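Side-chain contacts in mitochondrial association factor 1 (Toxoplasma gondii, PDB 6BXS), which belongs to a paralogous parasite family whose locus is needed to manipulate host mitochondria, and has a macro domain, a fold known for binding ADP-ribose: residues Ile79-Thr84 against Ser117-Arg122; Glu65-Ile70 against Thr84-Glu89; Arg103-Leu108 against Ala128-Thr133; Leu168-Pro173 against Lys187-Gly192. All coordinates share one frame; numbering follows the deposited sequence.

Interaction 1 of 4, residues Ile79-Thr84 against Ser117-Arg122; sequences IPLTAT and SRVFAR
Arg-118 and Val-119 reach residues 79-81, one by a polar contact and one by an apolar contact. The polar contact is loose. Arg-118 NH1 gives a weak hydrogen bond to Pro-80 O at 3.3 Å, bent to 125° at the hydrogen. The oxygen lies at the edge of the guanidinium, in its plane. The same NH1 sits 3.6 Å from Pro-80 CD, and Ile-79 CG2 lies farther off at that edge. A bend at chi2 (-139°) shapes the arginine chain that carries the group across.

The apolar contact is between Leu-81 and Val-119. Leu-81 crosses Val-119 at about a right angle, with Val-119 CG2 3.7 Å from Leu-81 CD2 and nearly as close to Leu-81 CD1. Both side chains also rest on Ile-70 of helix 61-76.

Hydrogen bonds within residues 117-122 set the loop. Ser-117 OG accepts from Val-119 N at 3.0 Å and from Phe-120 N at 3.1 Å. The serine also hydrogen-bonds the carboxylate of Glu-89. In the other segment Thr-82 is the N-cap residue of helix 83-103. The arrangement joins an ST turn and ST motif, just before strand 120-126, to the loop leading into a helix of the macro domain.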
loop_
_atom_site.group_PDB
_atom_site.type_symbol
_atom_site.label_atom_id
_atom_site.label_comp_id
_atom_site.label_asym_id
_atom_site.label_seq_id
_atom_site.Cartn_x
_atom_site.Cartn_y
_atom_site.Cartn_z
ATOM N N ILE A 79 -21.497 14.903 2.402
ATOM C CA ILE A 79 -21.396 14.659 0.968
ATOM C C ILE A 79 -22.163 13.388 0.622
ATOM O O ILE A 79 -22.053 12.392 1.335
ATOM C CB ILE A 79 -19.931 14.517 0.517
ATOM C CG1 ILE A 79 -19.199 15.846 0.677
ATOM C CG2 ILE A 79 -19.848 14.072 -0.943
ATOM C CD1 ILE A 79 -17.706 15.715 0.650
ATOM N N PRO A 80 -22.941 13.409 -0.474
ATOM C CA PRO A 80 -23.636 12.172 -0.836
ATOM C C PRO A 80 -22.688 11.183 -1.513
ATOM O O PRO A 80 -22.512 11.220 -2.732
ATOM C CB PRO A 80 -24.743 12.649 -1.796
ATOM C CG PRO A 80 -24.477 14.119 -2.060
ATOM C CD PRO A 80 -23.136 14.451 -1.495
ATOM N N LEU A 81 -22.068 10.321 -0.710
ATOM C CA LEU A 81 -21.164 9.296 -1.219
ATOM C C LEU A 81 -21.605 7.925 -0.725
ATOM O O LEU A 81 -21.677 7.684 0.480
ATOM C CB LEU A 81 -19.722 9.576 -0.784
ATOM C CG LEU A 81 -18.663 8.616 -1.335
ATOM C CD1 LEU A 81 -18.528 8.763 -2.845
ATOM C CD2 LEU A 81 -17.321 8.842 -0.657
ATOM N N THR A 82 -21.905 7.035 -1.665
ATOM C CA THR A 82 -22.329 5.679 -1.336
ATOM C C THR A 82 -21.221 4.690 -1.670
ATOM O O THR A 82 -20.239 5.042 -2.326
ATOM C CB THR A 82 -23.610 5.286 -2.095
ATOM O OG1 THR A 82 -23.331 5.184 -3.495
ATOM C CG2 THR A 82 -24.707 6.317 -1.869
ATOM N N ALA A 83 -21.386 3.452 -1.217
ATOM C CA ALA A 83 -20.414 2.399 -1.478
ATOM C C ALA A 83 -20.225 2.171 -2.975
ATOM O O ALA A 83 -19.101 1.982 -3.443
ATOM C CB ALA A 83 -20.845 1.108 -0.801
ATOM N N THR A 84 -21.324 2.191 -3.722
ATOM C CA THR A 84 -21.274 1.937 -5.158
ATOM C C THR A 84 -20.595 3.078 -5.911
ATOM O O THR A 84 -19.890 2.845 -6.891
ATOM C CB THR A 84 -22.685 1.723 -5.739
ATOM O OG1 THR A 84 -23.508 2.858 -5.441
ATOM C CG2 THR A 84 -23.318 0.471 -5.153
ATOM N N SER A 117 -13.971 14.578 -9.417
ATOM C CA SER A 117 -14.244 13.710 -8.273
ATOM C C SER A 117 -14.530 14.507 -7.005
ATOM O O SER A 117 -14.062 15.634 -6.855
ATOM C CB SER A 117 -13.067 12.764 -8.024
ATOM O OG SER A 117 -13.332 11.902 -6.929
ATOM N N ARG A 118 -15.300 13.906 -6.101
ATOM C CA ARG A 118 -15.558 14.492 -4.788
ATOM C C ARG A 118 -14.686 13.822 -3.729
ATOM O O ARG A 118 -14.648 14.258 -2.577
ATOM C CB ARG A 118 -17.035 14.352 -4.404
ATOM C CG ARG A 118 -18.022 14.608 -5.533
ATOM C CD ARG A 118 -19.215 15.420 -5.049
ATOM N NE ARG A 118 -20.368 15.308 -5.943
ATOM C CZ ARG A 118 -21.440 14.546 -5.720
ATOM N NH1 ARG A 118 -21.538 13.807 -4.620
ATOM N NH2 ARG A 118 -22.426 14.525 -6.605
ATOM N N VAL A 119 -13.989 12.761 -4.130
ATOM C CA VAL A 119 -13.190 11.959 -3.210
ATOM C C VAL A 119 -11.700 12.231 -3.381
ATOM O O VAL A 119 -10.992 12.491 -2.408
ATOM C CB VAL A 119 -13.455 10.453 -3.420
ATOM C CG1 VAL A 119 -12.526 9.609 -2.556
ATOM C CG2 VAL A 119 -14.914 10.122 -3.117
ATOM N N PHE A 120 -11.233 12.163 -4.625
ATOM C CA PHE A 120 -9.811 12.276 -4.928
ATOM C C PHE A 120 -9.455 13.641 -5.504
ATOM O O PHE A 120 -10.069 14.092 -6.468
ATOM C CB PHE A 120 -9.397 11.177 -5.906
ATOM C CG PHE A 120 -9.767 9.796 -5.450
ATOM C CD1 PHE A 120 -9.053 9.174 -4.442
ATOM C CD2 PHE A 120 -10.828 9.118 -6.031
ATOM C CE1 PHE A 120 -9.388 7.904 -4.018
ATOM C CE2 PHE A 120 -11.167 7.847 -5.611
ATOM C CZ PHE A 120 -10.447 7.239 -4.603
ATOM N N ALA A 121 -8.458 14.288 -4.907
ATOM C CA ALA A 121 -7.960 15.573 -5.390
ATOM C C ALA A 121 -7.015 15.381 -6.570
ATOM O O ALA A 121 -7.060 16.126 -7.549
ATOM C CB ALA A 121 -7.256 16.321 -4.273
ATOM N N ARG A 122 -6.144 14.384 -6.455
ATOM C CA ARG A 122 -5.210 14.053 -7.520
ATOM C C ARG A 122 -4.808 12.591 -7.394
ATOM O O ARG A 122 -4.727 12.062 -6.285
ATOM C CB ARG A 122 -3.984 14.960 -7.466
ATOM C CG ARG A 122 -3.221 15.031 -8.777
ATOM C CD ARG A 122 -2.547 16.372 -8.945
ATOM N NE ARG A 122 -2.049 16.563 -10.309
ATOM C CZ ARG A 122 -2.550 17.417 -11.201
ATOM N NH1 ARG A 122 -3.578 18.203 -10.903
ATOM N NH2 ARG A 122 -2.006 17.490 -12.409
#

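Interaction 2 of 4, residues Glu65-Ile70 against Thr84-Glu89; sequences EFADTI and TELSAE. With SO4 (sulfate ion), chain E.
Leu-86 of helix 83-103 meets Ala-67 and Ile-70 of helix 61-76 in a helix-to-helix contact of the macro domain. One methyl does the touching. Leu-86 CD2 lies 3.8 Å from Ala-67 CA and 3.9 Å from Ala-67 CB. The same methyl is 4.0 Å from Ile-70 CG2, with Ile-70 CB just beyond. CD2 therefore rests where two residues one turn apart present their surfaces. The small alanine lets the leucine come right up to the helix backbone. Leu-86 has CG anti to its backbone N (chi1 174°), which carries the branch out toward the other helix. Leu-86 and Ile-70 cross at about a right angle. All three residues are buried and the contact is wholly apolar.

Elsewhere on helix 61-76, Thr-69 is turned to a sulfate ion that probably came from the crystallisation conditions. Thr-69 OG1 is 3.0 Å from sulfate O1 and 2.7 Å from Glu-65 O, near enough to interact with either oxygen. Thr-69 CG2 also lies 3.3 Å from O1. Arg-29, His-159 and the backbone nitrogens of Leu-36 and Tyr-37 complete the anion site.

Both helices touch the loop at Ile-57: Ala-67 packs on that residue, and Ser-87 OG hydrogen-bonds its carbonyl. Helix 61-76 lies on the sheet, where Phe-66 packs on Thr-47 and Asp-49 of strand 45-50, and Phe-66 and Ile-70 both rest on Met-167 of strand 166-170.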
loop_
_atom_site.group_PDB
_atom_site.type_symbol
_atom_site.label_atom_id
_atom_site.label_comp_id
_atom_site.label_asym_id
_atom_site.label_seq_id
_atom_site.Cartn_x
_atom_site.Cartn_y
_atom_site.Cartn_z
ATOM N N GLU A 65 -12.281 -1.603 4.925
ATOM C CA GLU A 65 -12.055 -0.651 6.008
ATOM C C GLU A 65 -11.693 0.719 5.446
ATOM O O GLU A 65 -12.106 1.747 5.983
ATOM C CB GLU A 65 -10.951 -1.142 6.949
ATOM C CG GLU A 65 -11.299 -2.414 7.706
ATOM C CD GLU A 65 -12.482 -2.237 8.641
ATOM O OE1 GLU A 65 -12.672 -1.117 9.162
ATOM O OE2 GLU A 65 -13.226 -3.220 8.849
ATOM N N PHE A 66 -10.915 0.726 4.367
ATOM C CA PHE A 66 -10.564 1.965 3.680
ATOM C C PHE A 66 -11.819 2.655 3.151
ATOM O O PHE A 66 -12.001 3.859 3.323
ATOM C CB PHE A 66 -9.595 1.692 2.523
ATOM C CG PHE A 66 -8.220 2.260 2.731
ATOM C CD1 PHE A 66 -7.999 3.624 2.638
ATOM C CD2 PHE A 66 -7.145 1.431 3.003
ATOM C CE1 PHE A 66 -6.734 4.151 2.822
ATOM C CE2 PHE A 66 -5.878 1.952 3.185
ATOM C CZ PHE A 66 -5.672 3.312 3.094
ATOM N N ALA A 67 -12.681 1.880 2.503
ATOM C CA ALA A 67 -13.925 2.411 1.955
ATOM C C ALA A 67 -14.831 2.951 3.057
ATOM O O ALA A 67 -15.365 4.054 2.944
ATOM C CB ALA A 67 -14.640 1.341 1.160
ATOM N N ASP A 68 -15.000 2.170 4.119
ATOM C CA ASP A 68 -15.819 2.581 5.255
ATOM C C ASP A 68 -15.317 3.888 5.857
ATOM O O ASP A 68 -16.108 4.764 6.202
ATOM C CB ASP A 68 -15.834 1.487 6.326
ATOM C CG ASP A 68 -16.542 0.227 5.862
ATOM O OD1 ASP A 68 -17.319 0.305 4.887
ATOM O OD2 ASP A 68 -16.324 -0.841 6.472
ATOM N N THR A 69 -13.999 4.011 5.975
ATOM C CA THR A 69 -13.381 5.207 6.537
ATOM C C THR A 69 -13.614 6.426 5.650
ATOM O O THR A 69 -13.937 7.509 6.139
ATOM C CB THR A 69 -11.865 5.009 6.732
ATOM O OG1 THR A 69 -11.635 3.897 7.605
ATOM C CG2 THR A 69 -11.227 6.254 7.331
ATOM N N ILE A 70 -13.430 6.248 4.347
ATOM C CA ILE A 70 -13.646 7.322 3.383
ATOM C C ILE A 70 -15.113 7.741 3.350
ATOM O O ILE A 70 -15.428 8.931 3.313
ATOM C CB ILE A 70 -13.199 6.895 1.967
ATOM C CG1 ILE A 70 -11.671 6.804 1.910
ATOM C CG2 ILE A 70 -13.716 7.876 0.912
ATOM C CD1 ILE A 70 -11.121 6.262 0.602
ATOM N N THR A 84 -21.324 2.191 -3.722
ATOM C CA THR A 84 -21.274 1.937 -5.158
ATOM C C THR A 84 -20.595 3.078 -5.911
ATOM O O THR A 84 -19.890 2.845 -6.891
ATOM C CB THR A 84 -22.685 1.723 -5.739
ATOM O OG1 THR A 84 -23.508 2.858 -5.441
ATOM C CG2 THR A 84 -23.318 0.471 -5.153
ATOM N N GLU A 85 -20.813 4.308 -5.456
ATOM C CA GLU A 85 -20.153 5.468 -6.050
ATOM C C GLU A 85 -18.640 5.340 -5.939
ATOM O O GLU A 85 -17.919 5.431 -6.935
ATOM C CB GLU A 85 -20.605 6.762 -5.371
ATOM C CG GLU A 85 -22.012 7.214 -5.721
ATOM C CD GLU A 85 -22.385 8.518 -5.039
ATOM O OE1 GLU A 85 -21.591 9.480 -5.117
ATOM O OE2 GLU A 85 -23.468 8.579 -4.418
ATOM N N LEU A 86 -18.173 5.128 -4.714
ATOM C CA LEU A 86 -16.748 5.027 -4.429
ATOM C C LEU A 86 -16.117 3.844 -5.151
ATOM O O LEU A 86 -15.018 3.956 -5.696
ATOM C CB LEU A 86 -16.523 4.905 -2.919
ATOM C CG LEU A 86 -15.090 4.642 -2.452
ATOM C CD1 LEU A 86 -14.128 5.679 -3.003
ATOM C CD2 LEU A 86 -15.040 4.621 -0.933
ATOM N N SER A 87 -16.814 2.711 -5.145
ATOM C CA SER A 87 -16.332 1.509 -5.813
ATOM C C SER A 87 -16.128 1.751 -7.300
ATOM O O SER A 87 -15.072 1.447 -7.847
ATOM C CB SER A 87 -17.307 0.348 -5.607
ATOM O OG SER A 87 -17.080 -0.298 -4.369
ATOM N N ALA A 88 -17.146 2.305 -7.950
ATOM C CA ALA A 88 -17.099 2.528 -9.388
ATOM C C ALA A 88 -16.090 3.610 -9.760
ATOM O O ALA A 88 -15.329 3.452 -10.714
ATOM C CB ALA A 88 -18.481 2.897 -9.907
ATOM N N GLU A 89 -16.081 4.708 -9.012
ATOM C CA GLU A 89 -15.216 5.834 -9.353
ATOM C C GLU A 89 -13.743 5.478 -9.167
ATOM O O GLU A 89 -12.922 5.729 -10.051
ATOM C CB GLU A 89 -15.557 7.059 -8.510
ATOM C CG GLU A 89 -15.095 8.362 -9.151
ATOM C CD GLU A 89 -15.044 9.526 -8.182
ATOM O OE1 GLU A 89 -14.861 9.298 -6.968
ATOM O OE2 GLU A 89 -15.183 10.678 -8.642
HETATM S S SO4 E . -9.389 4.387 11.051
HETATM O O1 SO4 E . -10.507 4.800 10.207
HETATM O O2 SO4 E . -9.036 3.004 10.742
HETATM O O3 SO4 E . -9.769 4.486 12.459
HETATM O O4 SO4 E . -8.243 5.255 10.798
#

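Interaction 3 of 4, residues Arg103-Leu108 against Ala128-Thr133; sequences RQPGTL and AIVPNT
Pro-105, in a type II beta turn of a macro-domain loop, offers a puckered ring to this contact. It meets Val-130 by one corner and not by a face. Ring atom CG lies 3.4 Å from Val-130 CG2, tighter than usual carbon packing. The two side chains cross at a slant. Val-130 has CG1 anti to its backbone N (chi1 178°), which leaves CG2 beside that nitrogen and facing the proline. The flat peptide group nearby is the Ala-128 carbonyl, whose oxygen is a looser neighbour of Pro-105 CB at 4.3 Å.

This is a surface contact between two loops. The turn runs from Gln-104 to Thr-107. Pro-105 occupies its second position. Gly-106 takes the third with a positive phi of 85°, and its backbone is hydrogen-bonded to that of Val-127, just before the other loop. Thr-107 N closes the turn on Gln-104 O at 3.2 Å. Thr-107 OG1 donates to the same oxygen at 2.6 Å, so two donors grip it.

The partner loop leans on helix 179-202, with Ala-128 on Leu-191 and Ile-129 on Ala-188. Asn-132 OD1 accepts from Glu-137 N at the start of helix 137-140. The segment also has a hydrogen bond of its own. Thr-133 OG1 donates to Val-130 O at 2.7 Å, in the carbonyl plane, with a C=O...donor angle of 149°.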
loop_
_atom_site.group_PDB
_atom_site.type_symbol
_atom_site.label_atom_id
_atom_site.label_comp_id
_atom_site.label_asym_id
_atom_site.label_seq_id
_atom_site.Cartn_x
_atom_site.Cartn_y
_atom_site.Cartn_z
ATOM N N ARG A 103 2.269 1.921 -20.106
ATOM C CA ARG A 103 2.930 2.501 -21.276
ATOM C C ARG A 103 4.366 2.894 -20.953
ATOM O O ARG A 103 5.247 2.827 -21.811
ATOM C CB ARG A 103 2.181 3.737 -21.779
ATOM C CG ARG A 103 0.833 3.483 -22.420
ATOM C CD ARG A 103 0.114 4.811 -22.602
ATOM N NE ARG A 103 -0.794 4.824 -23.748
ATOM C CZ ARG A 103 -2.102 4.578 -23.689
ATOM N NH1 ARG A 103 -2.828 4.627 -24.797
ATOM N NH2 ARG A 103 -2.688 4.283 -22.535
ATOM N N GLN A 104 4.585 3.315 -19.710
ATOM C CA GLN A 104 5.874 3.836 -19.270
ATOM C C GLN A 104 6.256 3.262 -17.912
ATOM O O GLN A 104 6.124 3.938 -16.894
ATOM C CB GLN A 104 5.831 5.362 -19.190
ATOM C CG GLN A 104 5.677 6.068 -20.525
ATOM C CD GLN A 104 5.410 7.550 -20.358
ATOM O OE1 GLN A 104 4.275 7.966 -20.113
ATOM N NE2 GLN A 104 6.460 8.357 -20.476
ATOM N N PRO A 105 6.724 2.006 -17.890
ATOM C CA PRO A 105 7.106 1.373 -16.624
ATOM C C PRO A 105 8.221 2.133 -15.910
ATOM O O PRO A 105 9.167 2.586 -16.554
ATOM C CB PRO A 105 7.581 -0.019 -17.053
ATOM C CG PRO A 105 6.962 -0.247 -18.391
ATOM C CD PRO A 105 6.887 1.095 -19.036
ATOM N N GLY A 106 8.099 2.276 -14.595
ATOM C CA GLY A 106 9.108 2.953 -13.801
ATOM C C GLY A 106 8.931 4.460 -13.756
ATOM O O GLY A 106 9.774 5.168 -13.202
ATOM N N THR A 107 7.839 4.948 -14.338
ATOM C CA THR A 107 7.533 6.376 -14.333
ATOM C C THR A 107 6.215 6.632 -13.611
ATOM O O THR A 107 5.286 5.828 -13.691
ATOM C CB THR A 107 7.440 6.949 -15.761
ATOM O OG1 THR A 107 6.229 6.499 -16.380
ATOM C CG2 THR A 107 8.634 6.516 -16.599
ATOM N N LEU A 108 6.143 7.755 -12.906
ATOM C CA LEU A 108 4.928 8.139 -12.199
ATOM C C LEU A 108 3.984 8.886 -13.137
ATOM O O LEU A 108 4.295 9.985 -13.595
ATOM C CB LEU A 108 5.267 9.007 -10.986
ATOM C CG LEU A 108 4.134 9.259 -9.987
ATOM C CD1 LEU A 108 3.785 7.986 -9.234
ATOM C CD2 LEU A 108 4.512 10.367 -9.017
ATOM N N ALA A 128 6.641 -0.981 -11.495
ATOM C CA ALA A 128 8.041 -1.325 -11.687
ATOM C C ALA A 128 8.178 -2.254 -12.887
ATOM O O ALA A 128 9.148 -2.177 -13.644
ATOM C CB ALA A 128 8.606 -1.974 -10.435
ATOM N N ILE A 129 7.189 -3.129 -13.048
ATOM C CA ILE A 129 7.162 -4.086 -14.147
ATOM C C ILE A 129 5.754 -4.162 -14.725
ATOM O O ILE A 129 4.776 -4.180 -13.983
ATOM C CB ILE A 129 7.604 -5.494 -13.685
ATOM C CG1 ILE A 129 8.984 -5.428 -13.024
ATOM C CG2 ILE A 129 7.616 -6.469 -14.864
ATOM C CD1 ILE A 129 9.449 -6.741 -12.426
ATOM N N VAL A 130 5.654 -4.193 -16.050
ATOM C CA VAL A 130 4.361 -4.384 -16.699
ATOM C C VAL A 130 3.762 -5.706 -16.227
ATOM O O VAL A 130 4.386 -6.753 -16.397
ATOM C CB VAL A 130 4.476 -4.397 -18.234
ATOM C CG1 VAL A 130 3.111 -4.661 -18.874
ATOM C CG2 VAL A 130 5.049 -3.083 -18.740
ATOM N N PRO A 131 2.561 -5.667 -15.621
ATOM C CA PRO A 131 1.928 -6.921 -15.190
ATOM C C PRO A 131 1.758 -7.921 -16.329
ATOM O O PRO A 131 1.600 -7.517 -17.478
ATOM C CB PRO A 131 0.562 -6.465 -14.669
ATOM C CG PRO A 131 0.761 -5.052 -14.268
ATOM C CD PRO A 131 1.765 -4.490 -15.228
ATOM N N ASN A 132 1.807 -9.207 -16.000
ATOM C CA ASN A 132 1.569 -10.274 -16.964
ATOM C C ASN A 132 2.617 -10.342 -18.078
ATOM O O ASN A 132 2.294 -10.697 -19.212
ATOM C CB ASN A 132 0.180 -10.117 -17.586
ATOM C CG ASN A 132 -0.310 -11.390 -18.255
ATOM O OD1 ASN A 132 -0.059 -12.498 -17.778
ATOM N ND2 ASN A 132 -0.999 -11.236 -19.378
ATOM N N THR A 133 3.864 -9.995 -17.762
ATOM C CA THR A 133 4.962 -10.131 -18.718
ATOM C C THR A 133 6.027 -11.081 -18.182
ATOM O O THR A 133 6.457 -12.009 -18.869
ATOM C CB THR A 133 5.620 -8.772 -19.035
ATOM O OG1 THR A 133 6.147 -8.193 -17.834
ATOM C CG2 THR A 133 4.609 -7.819 -19.666
#

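Interaction 4 of 4, residues Leu168-Pro173 against Lys187-Gly192; sequences LYTVAP and KATMLG
Thr-189 of helix 179-202 packs on Thr-170, Val-171 and Pro-173, around the C-terminal part of strand 166-170. The strand and helix are part of a beta-alpha-beta crossover in the macro domain, since the chain goes on from the helix to strand 213-216, parallel to 166-170.

Lys-187 opens the segment. Its part is in the helix backbone, where Lys-187 O accepts from Leu-191 N at 2.9 Å.

Thr-189 then makes the contact. Its methyl CG2 lies 3.2 Å from Thr-170 OG1, a close methyl-to-hydroxyl approach and not a hydrogen bond. The two threonine side chains run at a slant to each other. CG2 is anti to the backbone N (chi1 -59° for OG1), which sends the methyl toward the strand. The hydroxyl oxygen, Thr-189 OG1, passes near Val-171 O at 3.7 Å and Pro-173 CD at 4.1 Å. Its hydrogen bond is to Ala-185 O, one turn back in its own helix. Thr-170 OG1 has weak hydrogen bonds of its own to Ala-146 O and Thr-147 OG1. Both buried hydroxyls thus have partners outside this contact.

Met-190 starts away from the strand and packs on Asn-237, Ala-240 and Ala-244 of helix 230-248. This second helix lies beside the first. Gly-192 ends the segment, still within the regular helix, and its backbone N is hydrogen-bonded to Ala-188 O at 3.0 Å.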
loop_
_atom_site.group_PDB
_atom_site.type_symbol
_atom_site.label_atom_id
_atom_site.label_comp_id
_atom_site.label_asym_id
_atom_site.label_seq_id
_atom_site.Cartn_x
_atom_site.Cartn_y
_atom_site.Cartn_z
ATOM N N LEU A 168 -2.259 5.020 -0.482
ATOM C CA LEU A 168 -1.797 4.204 -1.590
ATOM C C LEU A 168 -2.704 2.989 -1.739
ATOM O O LEU A 168 -3.430 2.620 -0.816
ATOM C CB LEU A 168 -0.344 3.770 -1.389
ATOM C CG LEU A 168 0.725 4.832 -1.667
ATOM C CD1 LEU A 168 1.385 5.262 -0.373
ATOM C CD2 LEU A 168 1.765 4.323 -2.656
ATOM N N TYR A 169 -2.645 2.383 -2.918
ATOM C CA TYR A 169 -3.460 1.229 -3.269
ATOM C C TYR A 169 -2.581 0.328 -4.123
ATOM O O TYR A 169 -2.007 0.780 -5.114
ATOM C CB TYR A 169 -4.728 1.667 -4.015
ATOM C CG TYR A 169 -5.704 0.562 -4.393
ATOM C CD1 TYR A 169 -5.408 -0.346 -5.405
ATOM C CD2 TYR A 169 -6.941 0.459 -3.766
ATOM C CE1 TYR A 169 -6.306 -1.338 -5.762
ATOM C CE2 TYR A 169 -7.846 -0.532 -4.119
ATOM C CZ TYR A 169 -7.523 -1.426 -5.118
ATOM O OH TYR A 169 -8.416 -2.413 -5.474
ATOM N N THR A 170 -2.449 -0.932 -3.721
ATOM C CA THR A 170 -1.578 -1.864 -4.428
ATOM C C THR A 170 -2.207 -3.250 -4.506
ATOM O O THR A 170 -3.033 -3.623 -3.669
ATOM C CB THR A 170 -0.181 -1.960 -3.756
ATOM O OG1 THR A 170 0.744 -2.572 -4.660
ATOM C CG2 THR A 170 -0.235 -2.756 -2.453
ATOM N N VAL A 171 -1.804 -4.006 -5.524
ATOM C CA VAL A 171 -2.370 -5.322 -5.799
ATOM C C VAL A 171 -1.313 -6.403 -5.614
ATOM O O VAL A 171 -0.344 -6.475 -6.370
ATOM C CB VAL A 171 -2.937 -5.399 -7.230
ATOM C CG1 VAL A 171 -3.511 -6.783 -7.517
ATOM C CG2 VAL A 171 -4.002 -4.333 -7.439
ATOM N N ALA A 172 -1.519 -7.248 -4.610
ATOM C CA ALA A 172 -0.559 -8.284 -4.254
ATOM C C ALA A 172 -0.810 -9.565 -5.044
ATOM O O ALA A 172 -1.940 -9.829 -5.457
ATOM C CB ALA A 172 -0.627 -8.565 -2.763
ATOM N N PRO A 173 0.241 -10.374 -5.251
ATOM C CA PRO A 173 0.084 -11.640 -5.974
ATOM C C PRO A 173 -0.702 -12.674 -5.174
ATOM O O PRO A 173 -0.572 -12.730 -3.952
ATOM C CB PRO A 173 1.526 -12.102 -6.191
ATOM C CG PRO A 173 2.290 -11.479 -5.084
ATOM C CD PRO A 173 1.635 -10.155 -4.826
ATOM N N LYS A 187 8.193 -8.738 -5.063
ATOM C CA LYS A 187 9.265 -7.750 -5.121
ATOM C C LYS A 187 8.882 -6.590 -6.031
ATOM O O LYS A 187 9.127 -5.428 -5.707
ATOM C CB LYS A 187 10.562 -8.391 -5.614
ATOM C CG LYS A 187 11.130 -9.437 -4.675
ATOM C CD LYS A 187 12.216 -10.248 -5.358
ATOM C CE LYS A 187 12.719 -11.369 -4.469
ATOM N NZ LYS A 187 13.340 -12.475 -5.241
ATOM N N ALA A 188 8.290 -6.920 -7.175
ATOM C CA ALA A 188 7.802 -5.921 -8.121
ATOM C C ALA A 188 6.777 -5.008 -7.462
ATOM O O ALA A 188 6.746 -3.803 -7.712
ATOM C CB ALA A 188 7.194 -6.602 -9.337
ATOM N N THR A 189 5.935 -5.595 -6.617
ATOM C CA THR A 189 4.902 -4.845 -5.913
ATOM C C THR A 189 5.518 -3.872 -4.904
ATOM O O THR A 189 5.115 -2.711 -4.821
ATOM C CB THR A 189 3.927 -5.788 -5.182
ATOM O OG1 THR A 189 3.310 -6.668 -6.130
ATOM C CG2 THR A 189 2.844 -5.000 -4.457
ATOM N N MET A 190 6.493 -4.348 -4.135
ATOM C CA MET A 190 7.147 -3.502 -3.140
ATOM C C MET A 190 7.931 -2.382 -3.815
ATOM O O MET A 190 7.983 -1.264 -3.305
ATOM C CB MET A 190 8.072 -4.329 -2.247
ATOM C CG MET A 190 8.542 -3.590 -0.997
ATOM S SD MET A 190 7.182 -3.067 0.071
ATOM C CE MET A 190 6.517 -4.650 0.579
ATOM N N LEU A 191 8.541 -2.683 -4.958
ATOM C CA LEU A 191 9.212 -1.661 -5.754
ATOM C C LEU A 191 8.218 -0.600 -6.221
ATOM O O LEU A 191 8.552 0.581 -6.309
ATOM C CB LEU A 191 9.910 -2.284 -6.967
ATOM C CG LEU A 191 11.235 -3.019 -6.741
ATOM C CD1 LEU A 191 11.748 -3.575 -8.060
ATOM C CD2 LEU A 191 12.278 -2.106 -6.114
ATOM N N GLY A 192 6.996 -1.028 -6.522
ATOM C CA GLY A 192 5.950 -0.112 -6.940
ATOM C C GLY A 192 5.573 0.863 -5.842
ATOM O O GLY A 192 5.401 2.058 -6.086
#

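Interactions 2 and 4 are buried, interaction 1 is partly buried, and interaction 3 lies at the surface. Interactions 1 and 2 are neighbours, with centres about 8 Å apart. They share Thr-84, use helix 83-103 and touch directly. Interactions 3 and 4 also touch, because the loop at 128-133 leans on helix 179-202. Their centres are about 12 Å apart. The chemistry follows the place. Interaction 2 is purely apolar between helices. Interaction 4 sets threonines between helix and strand. Interaction 1 adds a weak arginine bond at an exposed edge. Interaction 3 rests mainly on a tight proline-valine contact between loops that are held by their own hydrogen bonds.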